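Local coordinates for protein arginine decarboxylase (Campylobacter jejuni subsp. jejuni, PDB 3NZP) that probably catalyses the pyridoxal phosphate-dependent decarboxylation of arginine to agmatine, a step in polyamine biosynthesis, at residues B[267-279]-B[313-327]. Residues are numbered along the deposited sequence; the frame is centred on the assembly and turned at random.
With PLP (pyridoxal-5'-phosphate), chain E.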
loop_
_atom_site.group_PDB
_atom_site.type_symbol
_atom_site.label_atom_id
_atom_site.label_comp_id
_atom_site.label_asym_id
_atom_site.label_seq_id
_atom_site.Cartn_x
_atom_site.Cartn_y
_atom_site.Cartn_z
ATOM N N LYS B 267 -26.865 -9.975 25.849
ATOM C CA LYS B 267 -26.363 -11.277 26.221
ATOM C C LYS B 267 -25.117 -11.727 25.473
ATOM O O LYS B 267 -24.797 -12.923 25.447
ATOM C CB LYS B 267 -27.470 -12.311 26.041
ATOM C CG LYS B 267 -28.719 -12.007 26.852
ATOM C CD LYS B 267 -29.723 -13.143 26.749
ATOM C CE LYS B 267 -30.979 -12.847 27.538
ATOM N NZ LYS B 267 -31.808 -14.079 27.608
ATOM N N ALA B 268 -24.405 -10.787 24.867
ATOM C CA ALA B 268 -23.198 -11.157 24.153
ATOM C C ALA B 268 -22.150 -10.066 24.141
ATOM O O ALA B 268 -22.461 -8.882 24.226
ATOM C CB ALA B 268 -23.530 -11.578 22.724
ATOM N N ILE B 269 -20.896 -10.493 24.058
ATOM C CA ILE B 269 -19.780 -9.578 24.002
ATOM C C ILE B 269 -18.962 -9.944 22.767
ATOM O O ILE B 269 -18.608 -11.110 22.552
ATOM C CB ILE B 269 -18.903 -9.665 25.267
ATOM C CG1 ILE B 269 -19.664 -9.138 26.481
ATOM C CG2 ILE B 269 -17.667 -8.827 25.091
ATOM C CD1 ILE B 269 -18.850 -9.137 27.764
ATOM N N ASN B 270 -18.692 -8.940 21.940
ATOM C CA ASN B 270 -17.919 -9.146 20.720
ATOM C C ASN B 270 -16.513 -8.621 20.968
ATOM O O ASN B 270 -16.318 -7.406 21.080
ATOM C CB ASN B 270 -18.570 -8.380 19.568
ATOM C CG ASN B 270 -18.034 -8.794 18.214
ATOM O OD1 ASN B 270 -16.811 -8.869 18.011
ATOM N ND2 ASN B 270 -18.937 -9.055 17.273
ATOM N N LEU B 271 -15.541 -9.531 21.056
ATOM C CA LEU B 271 -14.137 -9.161 21.302
ATOM C C LEU B 271 -13.461 -8.556 20.086
ATOM O O LEU B 271 -12.383 -7.976 20.194
ATOM C CB LEU B 271 -13.329 -10.383 21.703
ATOM C CG LEU B 271 -13.962 -11.218 22.790
ATOM C CD1 LEU B 271 -13.064 -12.402 23.086
ATOM C CD2 LEU B 271 -14.161 -10.349 24.020
ATOM N N GLY B 272 -14.084 -8.721 18.927
ATOM C CA GLY B 272 -13.499 -8.189 17.722
ATOM C C GLY B 272 -12.342 -9.044 17.237
ATOM O O GLY B 272 -12.275 -10.250 17.505
ATOM N N GLY B 273 -11.419 -8.420 16.515
ATOM C CA GLY B 273 -10.276 -9.159 16.009
ATOM C C GLY B 273 -9.102 -9.058 16.947
ATOM O O GLY B 273 -9.267 -8.706 18.120
ATOM N N GLY B 274 -7.913 -9.368 16.442
ATOM C CA GLY B 274 -6.725 -9.275 17.282
ATOM C C GLY B 274 -5.940 -10.558 17.468
ATOM O O GLY B 274 -4.744 -10.511 17.738
ATOM N N LEU B 275 -6.620 -11.695 17.350
ATOM C CA LEU B 275 -5.975 -12.990 17.485
ATOM C C LEU B 275 -4.808 -12.928 16.515
ATOM O O LEU B 275 -5.013 -12.774 15.306
ATOM C CB LEU B 275 -6.937 -14.089 17.055
ATOM C CG LEU B 275 -6.779 -15.445 17.734
ATOM C CD1 LEU B 275 -7.524 -16.487 16.910
ATOM C CD2 LEU B 275 -5.307 -15.805 17.855
ATOM N N ALA B 276 -3.589 -13.033 17.041
ATOM C CA ALA B 276 -2.395 -12.951 16.204
ATOM C C ALA B 276 -2.092 -14.229 15.433
ATOM O O ALA B 276 -2.550 -15.317 15.783
ATOM C CB ALA B 276 -1.202 -12.548 17.052
ATOM N N VAL B 277 -1.315 -14.086 14.367
ATOM C CA VAL B 277 -0.918 -15.230 13.547
ATOM C C VAL B 277 0.595 -15.409 13.663
ATOM O O VAL B 277 1.326 -14.426 13.759
ATOM C CB VAL B 277 -1.296 -15.001 12.057
ATOM C CG1 VAL B 277 -0.542 -15.967 11.160
ATOM C CG2 VAL B 277 -2.793 -15.185 11.872
ATOM N N GLU B 278 1.067 -16.652 13.669
ATOM C CA GLU B 278 2.504 -16.873 13.756
ATOM C C GLU B 278 3.161 -16.777 12.377
ATOM O O GLU B 278 2.966 -17.651 11.534
ATOM C CB GLU B 278 2.809 -18.239 14.361
ATOM C CG GLU B 278 4.296 -18.427 14.600
ATOM C CD GLU B 278 4.859 -17.317 15.477
ATOM O OE1 GLU B 278 4.425 -17.211 16.651
ATOM O OE2 GLU B 278 5.719 -16.548 14.990
ATOM N N TYR B 279 3.940 -15.720 12.159
ATOM C CA TYR B 279 4.606 -15.477 10.878
ATOM C C TYR B 279 6.099 -15.791 10.922
ATOM O O TYR B 279 6.747 -15.983 9.891
ATOM C CB TYR B 279 4.408 -14.011 10.474
ATOM C CG TYR B 279 3.008 -13.667 9.994
ATOM C CD1 TYR B 279 2.613 -13.963 8.694
ATOM C CD2 TYR B 279 2.091 -13.025 10.827
ATOM C CE1 TYR B 279 1.345 -13.626 8.228
ATOM C CE2 TYR B 279 0.811 -12.681 10.371
ATOM C CZ TYR B 279 0.451 -12.985 9.067
ATOM O OH TYR B 279 -0.802 -12.647 8.575
ATOM N N LEU B 313 -25.457 -13.097 34.309
ATOM C CA LEU B 313 -25.439 -14.124 33.270
ATOM C C LEU B 313 -24.156 -14.177 32.445
ATOM O O LEU B 313 -23.727 -13.168 31.885
ATOM C CB LEU B 313 -26.624 -13.899 32.332
ATOM C CG LEU B 313 -26.608 -14.759 31.083
ATOM C CD1 LEU B 313 -26.805 -16.210 31.478
ATOM C CD2 LEU B 313 -27.689 -14.293 30.132
ATOM N N GLU B 314 -23.546 -15.356 32.369
ATOM C CA GLU B 314 -22.331 -15.516 31.570
ATOM C C GLU B 314 -22.704 -15.160 30.132
ATOM O O GLU B 314 -23.570 -15.806 29.535
ATOM C CB GLU B 314 -21.831 -16.957 31.643
ATOM C CG GLU B 314 -21.224 -17.341 32.981
ATOM C CD GLU B 314 -20.717 -18.770 32.996
ATOM O OE1 GLU B 314 -20.005 -19.145 33.953
ATOM O OE2 GLU B 314 -21.030 -19.525 32.051
ATOM N N PRO B 315 -22.062 -14.124 29.555
ATOM C CA PRO B 315 -22.320 -13.653 28.184
ATOM C C PRO B 315 -21.941 -14.615 27.058
ATOM O O PRO B 315 -21.212 -15.582 27.263
ATOM C CB PRO B 315 -21.515 -12.362 28.122
ATOM C CG PRO B 315 -20.323 -12.696 28.965
ATOM C CD PRO B 315 -20.965 -13.347 30.167
ATOM N N ASP B 316 -22.455 -14.349 25.866
ATOM C CA ASP B 316 -22.132 -15.171 24.711
ATOM C C ASP B 316 -20.872 -14.596 24.113
ATOM O O ASP B 316 -20.751 -13.387 23.939
ATOM C CB ASP B 316 -23.264 -15.135 23.691
ATOM C CG ASP B 316 -24.410 -16.068 24.066
ATOM O OD1 ASP B 316 -25.564 -15.801 23.658
ATOM O OD2 ASP B 316 -24.151 -17.081 24.762
ATOM N N ILE B 317 -19.925 -15.461 23.804
ATOM C CA ILE B 317 -18.669 -15.000 23.251
ATOM C C ILE B 317 -18.726 -14.844 21.740
ATOM O O ILE B 317 -19.140 -15.758 21.040
ATOM C CB ILE B 317 -17.548 -15.966 23.613
ATOM C CG1 ILE B 317 -17.425 -16.062 25.134
ATOM C CG2 ILE B 317 -16.258 -15.516 22.960
ATOM C CD1 ILE B 317 -16.455 -17.100 25.610
ATOM N N PHE B 318 -18.315 -13.679 21.247
ATOM C CA PHE B 318 -18.272 -13.400 19.809
ATOM C C PHE B 318 -16.897 -12.862 19.427
ATOM O O PHE B 318 -16.474 -11.829 19.956
ATOM C CB PHE B 318 -19.301 -12.340 19.428
ATOM C CG PHE B 318 -20.612 -12.890 18.977
ATOM C CD1 PHE B 318 -21.480 -13.479 19.883
ATOM C CD2 PHE B 318 -20.984 -12.825 17.640
ATOM C CE1 PHE B 318 -22.705 -13.990 19.463
ATOM C CE2 PHE B 318 -22.205 -13.335 17.216
ATOM C CZ PHE B 318 -23.063 -13.920 18.129
ATOM N N ILE B 319 -16.196 -13.549 18.525
ATOM C CA ILE B 319 -14.886 -13.065 18.083
ATOM C C ILE B 319 -14.922 -12.794 16.581
ATOM O O ILE B 319 -15.620 -13.484 15.835
ATOM C CB ILE B 319 -13.750 -14.067 18.348
ATOM C CG1 ILE B 319 -13.948 -15.314 17.510
ATOM C CG2 ILE B 319 -13.704 -14.467 19.796
ATOM C CD1 ILE B 319 -12.769 -16.216 17.535
ATOM N N GLU B 320 -14.193 -11.774 16.135
ATOM C CA GLU B 320 -14.157 -11.436 14.713
ATOM C C GLU B 320 -12.714 -11.531 14.194
ATOM O O GLU B 320 -12.198 -10.610 13.565
ATOM C CB GLU B 320 -14.726 -10.030 14.479
ATOM C CG GLU B 320 -16.090 -9.785 15.127
ATOM C CD GLU B 320 -16.654 -8.380 14.858
ATOM O OE1 GLU B 320 -15.861 -7.422 14.738
ATOM O OE2 GLU B 320 -17.897 -8.233 14.783
ATOM N N SER B 321 -12.077 -12.664 14.473
ATOM C CA SER B 321 -10.711 -12.920 14.056
ATOM C C SER B 321 -10.701 -13.315 12.597
ATOM O O SER B 321 -11.115 -14.420 12.241
ATOM C CB SER B 321 -10.123 -14.054 14.884
ATOM O OG SER B 321 -10.313 -13.795 16.263
ATOM N N GLY B 322 -10.240 -12.410 11.747
ATOM C CA GLY B 322 -10.191 -12.709 10.334
ATOM C C GLY B 322 -8.808 -13.159 9.915
ATOM O O GLY B 322 -8.645 -14.182 9.254
ATOM N N ARG B 323 -7.795 -12.397 10.304
ATOM C CA ARG B 323 -6.434 -12.738 9.935
ATOM C C ARG B 323 -6.121 -14.203 10.235
ATOM O O ARG B 323 -5.589 -14.920 9.392
ATOM C CB ARG B 323 -5.454 -11.842 10.680
ATOM C CG ARG B 323 -4.010 -12.100 10.330
ATOM C CD ARG B 323 -3.115 -11.386 11.310
ATOM N NE ARG B 323 -3.155 -9.934 11.170
ATOM C CZ ARG B 323 -2.446 -9.259 10.272
ATOM N NH1 ARG B 323 -2.537 -7.944 10.207
ATOM N NH2 ARG B 323 -1.642 -9.899 9.436
ATOM N N PHE B 324 -6.474 -14.650 11.432
ATOM C CA PHE B 324 -6.213 -16.014 11.858
ATOM C C PHE B 324 -6.769 -17.078 10.917
ATOM O O PHE B 324 -6.064 -18.019 10.517
ATOM C CB PHE B 324 -6.790 -16.226 13.252
ATOM C CG PHE B 324 -6.420 -17.529 13.857
ATOM C CD1 PHE B 324 -5.229 -17.667 14.555
ATOM C CD2 PHE B 324 -7.247 -18.636 13.699
ATOM C CE1 PHE B 324 -4.854 -18.895 15.090
ATOM C CE2 PHE B 324 -6.888 -19.868 14.225
ATOM C CZ PHE B 324 -5.685 -20.000 14.924
ATOM N N VAL B 325 -8.033 -16.925 10.549
ATOM C CA VAL B 325 -8.692 -17.898 9.687
ATOM C C VAL B 325 -8.339 -17.774 8.204
ATOM O O VAL B 325 -8.413 -18.753 7.451
ATOM C CB VAL B 325 -10.233 -17.814 9.898
ATOM C CG1 VAL B 325 -10.771 -16.533 9.334
ATOM C CG2 VAL B 325 -10.906 -19.001 9.285
ATOM N N ALA B 326 -7.906 -16.593 7.784
ATOM C CA ALA B 326 -7.585 -16.409 6.376
ATOM C C ALA B 326 -6.106 -16.459 5.975
ATOM O O ALA B 326 -5.781 -16.752 4.827
ATOM C CB ALA B 326 -8.209 -15.123 5.891
ATOM N N ALA B 327 -5.214 -16.208 6.921
ATOM C CA ALA B 327 -3.790 -16.185 6.628
ATOM C C ALA B 327 -3.169 -17.334 5.812
ATOM O O ALA B 327 -2.699 -17.104 4.708
ATOM C CB ALA B 327 -3.019 -16.000 7.920
HETATM N N1 PLP E . -13.258 -6.507 13.867
HETATM C C2 PLP E . -13.406 -5.244 13.455
HETATM C C2A PLP E . -14.534 -4.419 14.013
HETATM C C3 PLP E . -12.517 -4.698 12.481
HETATM O O3 PLP E . -12.668 -3.403 12.049
HETATM C C4 PLP E . -11.433 -5.541 11.983
HETATM C C4A PLP E . -10.472 -5.031 10.984
HETATM C C5 PLP E . -11.344 -6.898 12.480
HETATM C C6 PLP E . -12.281 -7.324 13.432
HETATM C C5A PLP E . -10.249 -7.863 12.005
HETATM O O4P PLP E . -9.206 -8.002 12.987
HETATM P P PLP E . -8.105 -9.047 12.415
HETATM O O1P PLP E . -7.193 -9.414 13.514
HETATM O O2P PLP E . -8.801 -10.377 11.857
HETATM O O3P PLP E . -7.257 -8.362 11.246
#
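Strands 268-272 and 316-319 run parallel, their axes 4.6 Å apart at closest approach, joined by backbone bonds that include Ile269 N to Asp316 O, Phe318 N to Ile269 O and Leu271 N to Phe318 O. Ala268, Asn270 and Phe318 share one face of the sheet, and Ala268 CB touches the Phe318 ring. Leu271 CD1 meets Ile319 CG2 at 3.9 Å. CG of Asn270 lies anti to the backbone N (chi1 -166°), which carries the amide across to the Glu320 carboxylate, with planes 83° apart. Asn270 ND2 gives a bent bond to Glu320 OE2 (2.8 Å), arriving from above the carboxylate plane. Asn270 OD1 accepts from Gly272 N in an Asx turn, which fixes the amide. Thr130 also bonds Glu320 OE2, while Glu320 OE1 lies 2.9 Å from PLP N1. Beyond the strands, Leu275 CD1 sits over one face of the Phe324 ring in a CH-pi contact, 3.7 Å from the centroid. Arg323 NH2 bonds Tyr279 OH in the guanidinium plane (3.0 Å), and Arg323 NH1 bonds Ser236. Gly274 N bonds PLP O1P and Arg323 N bonds O2P. These are strands seven and eight of a TIM barrel; the segments after their C-terminal ends supply part of the cofactor's phosphate site.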